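Local coordinates for protein gamma-glutamyltranspeptidase (Ggt) (Helicobacter pylori 26695, PDB 5BPK) that probably catalyses the hydrolysis and transfer of gamma-glutamyl groups, such as that of glutathione, as a member of the N-terminal nucleophile (Ntn) hydrolases, at residues E57-D63 against L147-K153; A106-A110 against I250-D255; I159-I163 against L220-K224; G269-G273 against M296-L301; H313-E317 against I356-T362. One frame throughout, in Å; residues are numbered along the deposited sequence.

Overall arrangement
The five contacts form two close pairs, 1 with 3 and 4 with 5, with interaction 2 apart. Interactions 1 and 3 are neighbours, with centres 16 Å apart and nearest atoms about 7 Å; helix 139-150 leads into helix 155-168, and interaction 3 follows interaction 1 along the chain. Interaction 2 spans a longer loop that encloses interaction 3 in sequence, centre to centre 26 Å away. Interactions 4 and 5 lie on the opposite side of the chain's centre from interaction 3 and touch directly: Ala299 CB packs on Ile314 CD1 at 3.6 Å. None of the five pairings includes the acivicin-related inhibitor; they are packing contacts of the framework, all but interaction 3 also met by the companion Ggt chain.

Interaction 1. Residues E57-D63 against L147-K153; sequences EGGNAID and LKKYGTK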
# COMPACT_ATOMS: atom_id res chain seq x y z
N GLU A 57 -0.49 15.05 -22.40
CA GLU A 57 0.67 15.53 -23.14
C GLU A 57 1.44 14.39 -23.83
O GLU A 57 2.57 14.58 -24.26
CB GLU A 57 1.56 16.35 -22.19
CG GLU A 57 0.89 17.66 -21.81
CD GLU A 57 1.67 18.52 -20.83
OE1 GLU A 57 2.57 18.01 -20.13
OE2 GLU A 57 1.36 19.72 -20.77
N GLY A 58 0.81 13.22 -23.92
CA GLY A 58 1.38 12.09 -24.67
C GLY A 58 2.28 11.13 -23.91
O GLY A 58 2.87 10.22 -24.50
N GLY A 59 2.41 11.33 -22.60
CA GLY A 59 3.17 10.40 -21.78
C GLY A 59 2.41 9.09 -21.63
O GLY A 59 1.20 9.06 -21.82
N ASN A 60 3.13 8.03 -21.30
CA ASN A 60 2.49 6.74 -21.03
C ASN A 60 2.18 6.57 -19.53
O ASN A 60 2.43 7.48 -18.74
CB ASN A 60 3.31 5.56 -21.61
CG ASN A 60 4.58 5.24 -20.85
OD1 ASN A 60 4.75 5.59 -19.69
ND2 ASN A 60 5.49 4.51 -21.52
N ALA A 61 1.60 5.43 -19.17
CA ALA A 61 1.15 5.21 -17.79
C ALA A 61 2.31 5.28 -16.78
O ALA A 61 2.10 5.70 -15.64
CB ALA A 61 0.42 3.88 -17.69
N ILE A 62 3.51 4.88 -17.20
CA ILE A 62 4.67 4.92 -16.33
C ILE A 62 5.11 6.37 -16.09
O ILE A 62 5.37 6.76 -14.95
CB ILE A 62 5.85 4.08 -16.87
CG1 ILE A 62 5.54 2.57 -16.81
CG2 ILE A 62 7.14 4.40 -16.11
CD1 ILE A 62 4.63 2.04 -17.91
N ASP A 63 5.20 7.16 -17.16
CA ASP A 63 5.50 8.59 -17.04
C ASP A 63 4.56 9.25 -16.01
O ASP A 63 5.00 9.95 -15.11
CB ASP A 63 5.36 9.31 -18.37
CG ASP A 63 6.30 8.78 -19.44
OD1 ASP A 63 7.50 8.56 -19.15
OD2 ASP A 63 5.84 8.61 -20.59
N LEU A 147 10.90 4.59 -14.67
CA LEU A 147 11.05 5.57 -15.74
C LEU A 147 12.10 5.13 -16.75
O LEU A 147 11.87 5.17 -17.97
CB LEU A 147 11.44 6.93 -15.17
CG LEU A 147 11.41 8.07 -16.18
CD1 LEU A 147 10.00 8.24 -16.75
CD2 LEU A 147 11.91 9.34 -15.55
N LYS A 148 13.26 4.71 -16.25
CA LYS A 148 14.34 4.27 -17.12
C LYS A 148 13.95 3.07 -17.99
O LYS A 148 14.26 3.05 -19.18
CB LYS A 148 15.61 3.96 -16.33
CG LYS A 148 16.39 5.21 -15.97
CD LYS A 148 17.78 4.87 -15.41
CE LYS A 148 18.61 6.13 -15.19
NZ LYS A 148 20.05 5.83 -14.91
N LYS A 149 13.27 2.08 -17.41
CA LYS A 149 12.98 0.84 -18.14
C LYS A 149 11.79 0.97 -19.10
O LYS A 149 11.82 0.37 -20.18
CB LYS A 149 12.73 -0.30 -17.16
CG LYS A 149 12.86 -1.69 -17.75
CD LYS A 149 13.01 -2.74 -16.65
CE LYS A 149 13.36 -4.11 -17.22
NZ LYS A 149 13.67 -5.09 -16.13
N TYR A 150 10.78 1.74 -18.71
CA TYR A 150 9.49 1.74 -19.41
C TYR A 150 8.89 3.11 -19.74
O TYR A 150 7.86 3.15 -20.41
CB TYR A 150 8.45 0.94 -18.61
CG TYR A 150 8.81 -0.50 -18.37
CD1 TYR A 150 8.97 -1.39 -19.44
CD2 TYR A 150 8.97 -1.00 -17.08
CE1 TYR A 150 9.30 -2.72 -19.23
CE2 TYR A 150 9.30 -2.35 -16.86
CZ TYR A 150 9.46 -3.20 -17.94
OH TYR A 150 9.78 -4.52 -17.74
N GLY A 151 9.50 4.20 -19.28
CA GLY A 151 8.96 5.54 -19.50
C GLY A 151 9.40 6.11 -20.84
O GLY A 151 10.23 5.51 -21.54
N THR A 152 8.84 7.26 -21.20
CA THR A 152 9.20 7.96 -22.43
C THR A 152 9.56 9.43 -22.21
O THR A 152 10.16 10.05 -23.09
CB THR A 152 8.08 7.88 -23.48
OG1 THR A 152 6.94 8.65 -23.06
CG2 THR A 152 7.67 6.44 -23.72
N LYS A 153 9.19 10.00 -21.06
CA LYS A 153 9.47 11.41 -20.77
C LYS A 153 10.68 11.56 -19.86
O LYS A 153 11.12 10.61 -19.23
CB LYS A 153 8.25 12.08 -20.14
CG LYS A 153 7.02 12.05 -21.04
CD LYS A 153 6.49 13.44 -21.33
CE LYS A 153 5.40 13.42 -22.40
NZ LYS A 153 5.16 14.77 -22.98
O HOH W 1 4.75 8.24 -24.61
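Asp63 and Gly151 bring the two backbones closest, CA to CA 5.2 Å, where the first turn of helix 61-75 meets the chain leaving helix 139-150. The Asp63 carboxylate, its CG set anti to the carbonyl carbon (chi1 -61°), gathers the contact. Asp63 OD1 offers its syn lone pair to Thr152 N at 2.8 Å and takes Lys153 N from above the carboxylate plane at 2.9 Å. Asp63 OD2 receives the Thr152 OG1 hydroxyl on its syn side at 2.7 Å and Asn60 N on its anti side. Asn60 OD1 answers by accepting Asp63 N, which completes a capping box, while Asn60 ND2 reaches Tyr150 O at 2.9 Å, lying in the planes of both groups. Farther out, Lys153 NZ donates to Glu57 O at 2.9 Å from above the carbonyl plane, beside the Schellman motif in which Gly58 ends the preceding helix. Ile62 CG1 rests on Tyr150 CB at 3.8 Å, and the tyrosine ring meets Trp263 edge-to-face. Asp8 of the companion Ggt chain accepts Ala61 N. Four good donors shared between two oxygens, close to a helix N-terminus, probably keep Asp63 ionised and fix the rotation of its carboxylate.

Interaction 2. Residues A106-A110 against I250-D255; sequences APLKA and IITKED
Leu108 N and Asp255 OD1 form the hydrogen bond that joins the two segments: at 2.7 Å, with an N-H...O angle of 156°, it uses the syn lone pair of the acid. The other oxygen, OD2, turns its anti lone pair to Thr252 N within its own segment, so each oxygen of the carboxylate has a backbone N-H. Charge adds a looser element. Lys109, bent at chi2 and chi3, folds back until NZ stands 3.8 Å from Asp255 OD2, a long salt bridge, with Glu254 OE1 beyond salt-bridge range. Apolar contacts occupy the other flank. The Pro107 ring lies with CG on Ile251 CG1 at 3.6 Å and CB on Ile250 CD1 at 3.8 Å; placing Ile250 CG1 between the backbone N and the carbonyl carbon (chi1 59°) sends CD1 under the peptide linking Lys109 and Ala110, 3.7 Å from Ala110 N. The Leu108 side chain lies athwart that of Glu254, its CD1 methyl resting on Glu254 CD. Met41 of the companion Ggt chain packs on Pro107, and Ile251 also meets Ile240 of helix 234-246. Thus a type I turn, Pro107 to Ala110, is tied through Leu108 N to the acid of the Thr252-Asp255 capping box that begins helix 253-257.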
# COMPACT_ATOMS: atom_id res chain seq x y z
N ALA A 106 16.12 -3.26 5.75
CA ALA A 106 16.73 -3.10 7.06
C ALA A 106 18.17 -2.65 6.85
O ALA A 106 18.85 -3.18 5.99
CB ALA A 106 16.66 -4.39 7.86
N PRO A 107 18.64 -1.67 7.65
CA PRO A 107 20.00 -1.20 7.43
C PRO A 107 21.05 -2.28 7.73
O PRO A 107 20.75 -3.28 8.39
CB PRO A 107 20.13 -0.03 8.41
CG PRO A 107 18.74 0.45 8.59
CD PRO A 107 17.92 -0.80 8.59
N LEU A 108 22.27 -2.03 7.26
CA LEU A 108 23.37 -2.99 7.41
C LEU A 108 23.65 -3.33 8.87
O LEU A 108 24.08 -4.44 9.18
CB LEU A 108 24.64 -2.45 6.74
CG LEU A 108 24.66 -2.55 5.21
CD1 LEU A 108 25.61 -1.51 4.59
CD2 LEU A 108 25.04 -3.96 4.81
N LYS A 109 23.42 -2.36 9.76
CA LYS A 109 23.66 -2.57 11.19
C LYS A 109 22.44 -3.12 11.94
O LYS A 109 22.50 -3.30 13.14
CB LYS A 109 24.20 -1.28 11.83
CG LYS A 109 25.66 -0.99 11.43
CD LYS A 109 25.83 0.20 10.49
CE LYS A 109 26.50 -0.18 9.16
NZ LYS A 109 26.27 0.83 8.08
N ALA A 110 21.36 -3.42 11.22
CA ALA A 110 20.17 -4.00 11.83
C ALA A 110 20.44 -5.38 12.41
O ALA A 110 21.23 -6.16 11.88
CB ALA A 110 19.05 -4.08 10.81
N ILE A 250 20.70 4.41 12.45
CA ILE A 250 21.80 3.60 11.94
C ILE A 250 22.01 3.61 10.42
O ILE A 250 22.94 2.97 9.92
CB ILE A 250 21.67 2.12 12.43
CG1 ILE A 250 20.35 1.49 11.99
CG2 ILE A 250 21.81 2.05 13.95
CD1 ILE A 250 20.34 -0.04 12.16
N ILE A 251 21.19 4.34 9.68
CA ILE A 251 21.35 4.41 8.22
C ILE A 251 22.56 5.27 7.88
O ILE A 251 22.73 6.37 8.42
CB ILE A 251 20.09 4.93 7.51
CG1 ILE A 251 18.95 3.95 7.72
CG2 ILE A 251 20.36 5.14 6.01
CD1 ILE A 251 17.60 4.47 7.31
N THR A 252 23.40 4.74 6.99
CA THR A 252 24.65 5.37 6.60
C THR A 252 24.72 5.59 5.10
O THR A 252 23.88 5.10 4.33
CB THR A 252 25.84 4.47 6.98
OG1 THR A 252 25.76 3.25 6.23
CG2 THR A 252 25.85 4.16 8.47
N LYS A 253 25.75 6.30 4.66
CA LYS A 253 26.02 6.45 3.23
C LYS A 253 26.20 5.09 2.53
O LYS A 253 25.86 4.96 1.36
CB LYS A 253 27.24 7.34 3.00
CG LYS A 253 26.96 8.81 3.24
CD LYS A 253 28.18 9.68 2.93
CE LYS A 253 29.22 9.60 4.04
NZ LYS A 253 30.31 10.60 3.84
N GLU A 254 26.73 4.10 3.25
CA GLU A 254 26.91 2.77 2.69
C GLU A 254 25.55 2.10 2.42
O GLU A 254 25.37 1.46 1.37
CB GLU A 254 27.76 1.88 3.59
CG GLU A 254 28.18 0.57 2.91
CD GLU A 254 29.01 -0.36 3.79
OE1 GLU A 254 29.27 -0.00 4.97
OE2 GLU A 254 29.39 -1.44 3.31
N ASP A 255 24.61 2.26 3.34
CA ASP A 255 23.25 1.75 3.14
C ASP A 255 22.64 2.37 1.89
O ASP A 255 22.05 1.67 1.06
CB ASP A 255 22.36 2.08 4.33
CG ASP A 255 22.60 1.19 5.53
OD1 ASP A 255 22.51 -0.04 5.39
OD2 ASP A 255 22.85 1.72 6.63

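Interaction 3. Residues I159-I163 against L220-K224; sequences IDPAI and LNQIK
Ile163 and Leu220 lie at the heart of a nearly antiparallel helix pair, the short axes 10.0 Å apart and 162° between their directions. Here packing is close. The two side chains run antiparallel, side by side, Ile163 CG1 reaching Leu220 CB at 3.6 Å. Leu220 then extends CD1 toward the methyl of Ala162. One turn before Ile163, Ile159 has a trans first torsion (chi1 -158°) that sends CD1 across to Ile223 CG2 at 3.8 Å, while its CG2 branch lies against Lys224 CB at 3.7 Å. Phe70 and Val74 of helix 61-75 press on this apolar side, so a third helix closes it over.

The opposite flank is partly exposed and more polar. Asn221 ND2 passes over Ile163 CG2 at 3.6 Å and has weak hydrogen bonds to Glu167 and to the backbone of Ala217. Ile163 CD1 also supports the aliphatic run of Lys224, touching CD at 3.7 Å. That lysine is extended throughout and crosses the interface to the neighbouring helix, where its charged end finds an acid: Lys224 NZ donates to the syn lone pair of Asp160 OD1 at 2.6 Å, forming a salt bridge.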
# COMPACT_ATOMS: atom_id res chain seq x y z
N ILE A 159 9.17 15.69 -12.69
CA ILE A 159 9.40 16.12 -11.30
C ILE A 159 9.17 17.63 -11.10
O ILE A 159 8.95 18.08 -9.98
CB ILE A 159 10.82 15.70 -10.82
CG1 ILE A 159 10.90 15.65 -9.28
CG2 ILE A 159 11.92 16.64 -11.41
CD1 ILE A 159 12.10 14.88 -8.78
N ASP A 160 9.22 18.41 -12.18
CA ASP A 160 9.02 19.85 -12.06
C ASP A 160 7.72 20.24 -11.34
O ASP A 160 7.75 21.16 -10.52
CB ASP A 160 9.09 20.55 -13.43
CG ASP A 160 10.51 20.95 -13.82
OD1 ASP A 160 11.44 20.88 -12.99
OD2 ASP A 160 10.69 21.35 -14.98
N PRO A 161 6.59 19.55 -11.62
CA PRO A 161 5.37 19.97 -10.91
C PRO A 161 5.47 19.83 -9.40
O PRO A 161 5.00 20.70 -8.65
CB PRO A 161 4.29 19.04 -11.49
CG PRO A 161 4.78 18.76 -12.87
CD PRO A 161 6.28 18.64 -12.74
N ALA A 162 6.08 18.74 -8.95
CA ALA A 162 6.32 18.53 -7.54
C ALA A 162 7.22 19.63 -6.97
O ALA A 162 6.94 20.16 -5.90
CB ALA A 162 6.95 17.14 -7.31
N ILE A 163 8.29 19.97 -7.69
CA ILE A 163 9.20 21.03 -7.25
C ILE A 163 8.46 22.36 -7.11
O ILE A 163 8.64 23.08 -6.12
CB ILE A 163 10.41 21.18 -8.21
CG1 ILE A 163 11.31 19.94 -8.15
CG2 ILE A 163 11.22 22.42 -7.84
CD1 ILE A 163 12.36 19.86 -9.25
N LEU A 220 14.44 17.60 -4.09
CA LEU A 220 13.83 17.26 -5.38
C LEU A 220 14.66 17.81 -6.54
O LEU A 220 14.80 17.15 -7.57
CB LEU A 220 12.40 17.78 -5.45
CG LEU A 220 11.41 17.09 -4.50
CD1 LEU A 220 10.04 17.75 -4.59
CD2 LEU A 220 11.30 15.60 -4.77
N ASN A 221 15.23 19.00 -6.35
CA ASN A 221 16.09 19.58 -7.38
C ASN A 221 17.39 18.79 -7.59
O ASN A 221 17.88 18.69 -8.72
CB ASN A 221 16.38 21.05 -7.08
CG ASN A 221 15.43 21.99 -7.79
OD1 ASN A 221 15.38 22.02 -9.03
ND2 ASN A 221 14.68 22.78 -7.03
N GLN A 222 17.95 18.23 -6.52
CA GLN A 222 19.10 17.33 -6.62
C GLN A 222 18.75 16.09 -7.44
O GLN A 222 19.54 15.64 -8.27
CB GLN A 222 19.61 16.90 -5.23
CG GLN A 222 20.40 17.97 -4.51
CD GLN A 222 21.63 18.41 -5.31
OE1 GLN A 222 21.63 19.48 -5.91
NE2 GLN A 222 22.65 17.56 -5.34
N ILE A 223 17.55 15.57 -7.21
CA ILE A 223 17.07 14.41 -7.95
C ILE A 223 16.86 14.78 -9.42
O ILE A 223 17.26 14.03 -10.30
CB ILE A 223 15.80 13.83 -7.30
CG1 ILE A 223 16.11 13.33 -5.87
CG2 ILE A 223 15.21 12.70 -8.15
CD1 ILE A 223 14.88 13.12 -4.97
N LYS A 224 16.25 15.94 -9.66
CA LYS A 224 16.04 16.44 -11.02
C LYS A 224 17.36 16.50 -11.79
O LYS A 224 17.42 16.08 -12.94
CB LYS A 224 15.39 17.83 -10.99
CG LYS A 224 15.26 18.51 -12.36
CD LYS A 224 14.57 19.85 -12.21
CE LYS A 224 14.64 20.68 -13.47
NZ LYS A 224 13.80 21.90 -13.35

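Interaction 4. Residues G269-G273 against M296-L301; sequences GSYRG and MENADL. With EDO (1,2-ethanediol), chain J.
Arg272 meets Glu297 and its neighbours twice over, through its backbone and through its guanidinium. Arg272 N donates to Glu297 OE2 at 2.8 Å in an almost straight bond, 175°, arriving on the anti side of that oxygen. At the far end, Arg272 NH2 sits almost end-on to the Ala299 carbonyl, 2.8 Å from Ala299 O, but the N-H is bent (132°) and the oxygen is tilted from the guanidinium plane. NH2 also bonds weakly to Met296 O at 3.1 Å; NH1 adds weak bonds to the carbonyls of Glu297 and Ala299. Glu297 CA sits over one guanidinium face. The acceptors belong to a type I turn, Met296 to Ala299, between helix 285-296 and helix 309-329, so the end of strand 262-271 is fastened to a helix-linking loop. Tyr271 lies beside this grip: its ring edge faces Glu297 N, Arg272 CG covers one face, and OH touches Leu301 CD1 at 3.7 Å. Tyr271 OH also accepts from Arg272 NH2. Farther out, Asp110 of the companion Ggt chain forms a salt bridge with Arg272 NE and a hydrogen bond with Tyr271 OH. Lys346 pairs with Glu297 OE1, and a water joins Glu297 OE2 to Ser270 OG.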
# COMPACT_ATOMS: atom_id res chain seq x y z
N GLY A 269 -2.75 -15.34 -10.55
CA GLY A 269 -3.82 -16.31 -10.36
C GLY A 269 -4.96 -16.09 -11.32
O GLY A 269 -4.87 -15.26 -12.23
N SER A 270 -6.02 -16.86 -11.14
CA SER A 270 -7.23 -16.73 -11.95
C SER A 270 -8.46 -16.74 -11.06
O SER A 270 -8.49 -17.42 -10.01
CB SER A 270 -7.33 -17.86 -12.98
OG SER A 270 -7.41 -19.13 -12.35
N TYR A 271 -9.46 -15.97 -11.47
CA TYR A 271 -10.75 -15.94 -10.80
C TYR A 271 -11.85 -15.79 -11.85
O TYR A 271 -11.97 -14.75 -12.49
CB TYR A 271 -10.79 -14.79 -9.79
CG TYR A 271 -12.01 -14.77 -8.90
CD1 TYR A 271 -12.23 -15.77 -7.97
CD2 TYR A 271 -12.91 -13.71 -8.96
CE1 TYR A 271 -13.34 -15.73 -7.14
CE2 TYR A 271 -13.99 -13.65 -8.13
CZ TYR A 271 -14.21 -14.67 -7.21
OH TYR A 271 -15.30 -14.63 -6.37
N ARG A 272 -12.62 -16.86 -12.03
CA ARG A 272 -13.77 -16.85 -12.95
C ARG A 272 -13.46 -16.30 -14.35
O ARG A 272 -14.24 -15.52 -14.90
CB ARG A 272 -14.95 -16.10 -12.31
CG ARG A 272 -15.24 -16.56 -10.87
CD ARG A 272 -16.61 -16.12 -10.41
NE ARG A 272 -16.72 -16.16 -8.96
CZ ARG A 272 -16.95 -17.24 -8.23
NH1 ARG A 272 -17.13 -18.43 -8.79
NH2 ARG A 272 -17.01 -17.13 -6.90
N GLY A 273 -12.33 -16.72 -14.90
CA GLY A 273 -11.96 -16.35 -16.26
C GLY A 273 -11.13 -15.09 -16.40
O GLY A 273 -10.75 -14.72 -17.52
N MET A 296 -13.09 -18.58 -2.50
CA MET A 296 -14.39 -18.02 -2.89
C MET A 296 -14.89 -18.57 -4.23
O MET A 296 -16.11 -18.71 -4.44
CB MET A 296 -14.28 -16.50 -2.97
CG MET A 296 -14.10 -15.83 -1.61
SD MET A 296 -13.59 -14.10 -1.68
CE MET A 296 -14.84 -13.40 -2.78
N GLU A 297 -13.96 -18.87 -5.13
CA GLU A 297 -14.30 -19.35 -6.49
C GLU A 297 -15.13 -20.64 -6.45
O GLU A 297 -15.86 -20.95 -7.42
CB GLU A 297 -13.03 -19.57 -7.32
CG GLU A 297 -13.27 -19.60 -8.81
CD GLU A 297 -11.98 -19.81 -9.63
OE1 GLU A 297 -11.07 -20.56 -9.19
OE2 GLU A 297 -11.90 -19.25 -10.73
N ASN A 298 -15.00 -21.40 -5.37
CA ASN A 298 -15.77 -22.64 -5.20
C ASN A 298 -17.26 -22.45 -4.97
O ASN A 298 -18.03 -23.42 -5.03
CB ASN A 298 -15.17 -23.48 -4.09
CG ASN A 298 -13.82 -24.06 -4.46
OD1 ASN A 298 -13.74 -25.06 -5.19
ND2 ASN A 298 -12.74 -23.43 -3.99
N ALA A 299 -17.68 -21.21 -4.72
CA ALA A 299 -19.08 -20.89 -4.53
C ALA A 299 -19.58 -20.00 -5.67
O ALA A 299 -18.82 -19.18 -6.19
CB ALA A 299 -19.27 -20.20 -3.18
N ASP A 300 -20.85 -20.14 -6.04
CA ASP A 300 -21.49 -19.19 -6.95
C ASP A 300 -21.96 -17.99 -6.12
O ASP A 300 -23.11 -17.92 -5.70
CB ASP A 300 -22.66 -19.83 -7.69
CG ASP A 300 -23.33 -18.88 -8.68
OD1 ASP A 300 -22.81 -17.76 -8.89
OD2 ASP A 300 -24.37 -19.26 -9.26
N LEU A 301 -21.07 -17.04 -5.90
CA LEU A 301 -21.41 -15.88 -5.09
C LEU A 301 -22.49 -15.02 -5.76
O LEU A 301 -23.34 -14.45 -5.07
CB LEU A 301 -20.17 -15.05 -4.77
CG LEU A 301 -19.05 -15.74 -3.99
CD1 LEU A 301 -17.94 -14.73 -3.80
CD2 LEU A 301 -19.49 -16.31 -2.64
C1 EDO J . -13.43 -14.07 -19.70
O1 EDO J . -13.25 -13.08 -20.72
C2 EDO J . -13.89 -13.41 -18.40
O2 EDO J . -14.96 -14.16 -17.82
O HOH W 2 -9.96 -20.03 -12.38

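Interaction 5. Residues H313-E317 against I356-T362; sequences HIAAE and IQPDTVT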
# COMPACT_ATOMS: atom_id res chain seq x y z
N HIS A 313 -19.72 -15.04 4.89
CA HIS A 313 -19.21 -16.19 5.65
C HIS A 313 -18.10 -16.93 4.91
O HIS A 313 -17.02 -17.19 5.46
CB HIS A 313 -20.37 -17.14 6.00
CG HIS A 313 -19.96 -18.40 6.70
ND1 HIS A 313 -19.07 -18.40 7.75
CD2 HIS A 313 -20.35 -19.68 6.52
CE1 HIS A 313 -18.92 -19.64 8.18
NE2 HIS A 313 -19.68 -20.44 7.45
N ILE A 314 -18.34 -17.25 3.64
CA ILE A 314 -17.33 -17.95 2.84
C ILE A 314 -16.05 -17.12 2.75
O ILE A 314 -14.94 -17.62 2.99
CB ILE A 314 -17.86 -18.30 1.44
CG1 ILE A 314 -18.97 -19.35 1.55
CG2 ILE A 314 -16.75 -18.80 0.55
CD1 ILE A 314 -19.79 -19.51 0.29
N ALA A 315 -16.20 -15.84 2.41
CA ALA A 315 -15.05 -14.92 2.33
C ALA A 315 -14.30 -14.80 3.65
O ALA A 315 -13.06 -14.82 3.67
CB ALA A 315 -15.50 -13.54 1.86
N ALA A 316 -15.05 -14.63 4.74
CA ALA A 316 -14.45 -14.41 6.06
C ALA A 316 -13.69 -15.64 6.55
O ALA A 316 -12.64 -15.50 7.18
CB ALA A 316 -15.52 -13.98 7.07
N GLU A 317 -14.23 -16.83 6.32
CA GLU A 317 -13.49 -18.04 6.69
C GLU A 317 -12.22 -18.23 5.85
O GLU A 317 -11.18 -18.68 6.36
CB GLU A 317 -14.38 -19.28 6.65
CG GLU A 317 -15.53 -19.24 7.67
CD GLU A 317 -15.03 -18.97 9.08
OE1 GLU A 317 -14.39 -19.87 9.65
OE2 GLU A 317 -15.25 -17.86 9.61
N ILE A 356 -15.59 -25.23 5.36
CA ILE A 356 -16.53 -24.18 5.71
C ILE A 356 -17.93 -24.79 5.84
O ILE A 356 -18.45 -25.39 4.90
CB ILE A 356 -16.53 -23.03 4.68
CG1 ILE A 356 -15.11 -22.49 4.52
CG2 ILE A 356 -17.49 -21.93 5.10
CD1 ILE A 356 -14.95 -21.49 3.41
N GLN A 357 -18.50 -24.65 7.04
CA GLN A 357 -19.83 -25.17 7.36
C GLN A 357 -20.87 -24.08 7.13
O GLN A 357 -20.58 -22.90 7.32
CB GLN A 357 -19.88 -25.62 8.82
CG GLN A 357 -18.85 -26.67 9.20
CD GLN A 357 -19.02 -27.97 8.45
OE1 GLN A 357 -18.05 -28.53 7.92
NE2 GLN A 357 -20.26 -28.46 8.38
N PRO A 358 -22.09 -24.46 6.73
CA PRO A 358 -23.10 -23.43 6.45
C PRO A 358 -23.55 -22.62 7.68
O PRO A 358 -23.96 -21.47 7.54
CB PRO A 358 -24.28 -24.24 5.88
CG PRO A 358 -24.07 -25.63 6.36
CD PRO A 358 -22.58 -25.82 6.43
N ASP A 359 -23.47 -23.22 8.86
CA ASP A 359 -24.10 -22.66 10.05
C ASP A 359 -23.13 -22.23 11.14
O ASP A 359 -23.56 -21.74 12.19
CB ASP A 359 -25.11 -23.67 10.63
CG ASP A 359 -24.49 -25.04 10.92
OD1 ASP A 359 -23.33 -25.28 10.51
OD2 ASP A 359 -25.18 -25.88 11.55
N THR A 360 -21.83 -22.41 10.91
CA THR A 360 -20.85 -22.16 11.96
C THR A 360 -19.47 -21.73 11.43
O THR A 360 -19.13 -21.94 10.26
CB THR A 360 -20.69 -23.40 12.89
OG1 THR A 360 -20.02 -23.01 14.09
CG2 THR A 360 -19.92 -24.53 12.20
N VAL A 361 -18.72 -21.10 12.31
CA VAL A 361 -17.36 -20.66 12.02
C VAL A 361 -16.35 -21.65 12.62
O VAL A 361 -16.70 -22.48 13.46
CB VAL A 361 -17.10 -19.26 12.62
CG1 VAL A 361 -18.08 -18.25 12.03
CG2 VAL A 361 -17.21 -19.27 14.14
N THR A 362 -15.11 -21.55 12.18
CA THR A 362 -14.00 -22.20 12.86
C THR A 362 -13.33 -21.10 13.67
O THR A 362 -12.78 -20.16 13.09
CB THR A 362 -13.01 -22.85 11.87
OG1 THR A 362 -13.69 -23.86 11.11
CG2 THR A 362 -11.81 -23.47 12.60
O HOH W 3 -14.59 -22.49 9.00
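A trans first torsion at His313 (chi1 176°) carries the ring out to Gln357, whereas Glu317, one turn later, folds back through a bend at chi2 (-53°) and turns its carboxylate toward Thr362. Both groups thereby project from one side of helix 309-329 into the loop that follows helix 346-354, an irregular segment wrapped over a helix, whose direct hydrogen bonds to that helix run through its backbone. His313 NE2 donates to Gln357 O at 2.6 Å. The carbonyl is met nearly end-on and its oxygen lies in the ring plane, while Thr360 O stands at the same ring's edge, 3.1 Å from His313 CE1, so the loop curls about the imidazole with two of its carbonyls directed inward. Ile356 packs alongside: its CG2 branch approaches His313 NE2 at 3.5 Å, and its CG1 branch runs out to Glu317 CB at 3.9 Å, with CD1 continuing toward the backbone of Ile314. The Val361 side chain stands roughly perpendicular to that of Glu317, with Val361 CG1 3.7 Å from Glu317 OE2.

The polar ends have further partners. Glu317 OE2 forms a salt bridge with Arg320 of the same helix, and Tyr153 of the companion Ggt chain bonds to His313 ND1, so the rotation of the ring is set from both nitrogens. Being ion-paired, the glutamate is probably charged as it receives the loop. Thr362 N sends an almost straight bond, 176°, to Glu317 OE1 at 3.1 Å, striking it from above the carboxylate plane, and a water 2.7 Å from Glu317 OE1 donates to that oxygen while also bonding to Thr362 OG1.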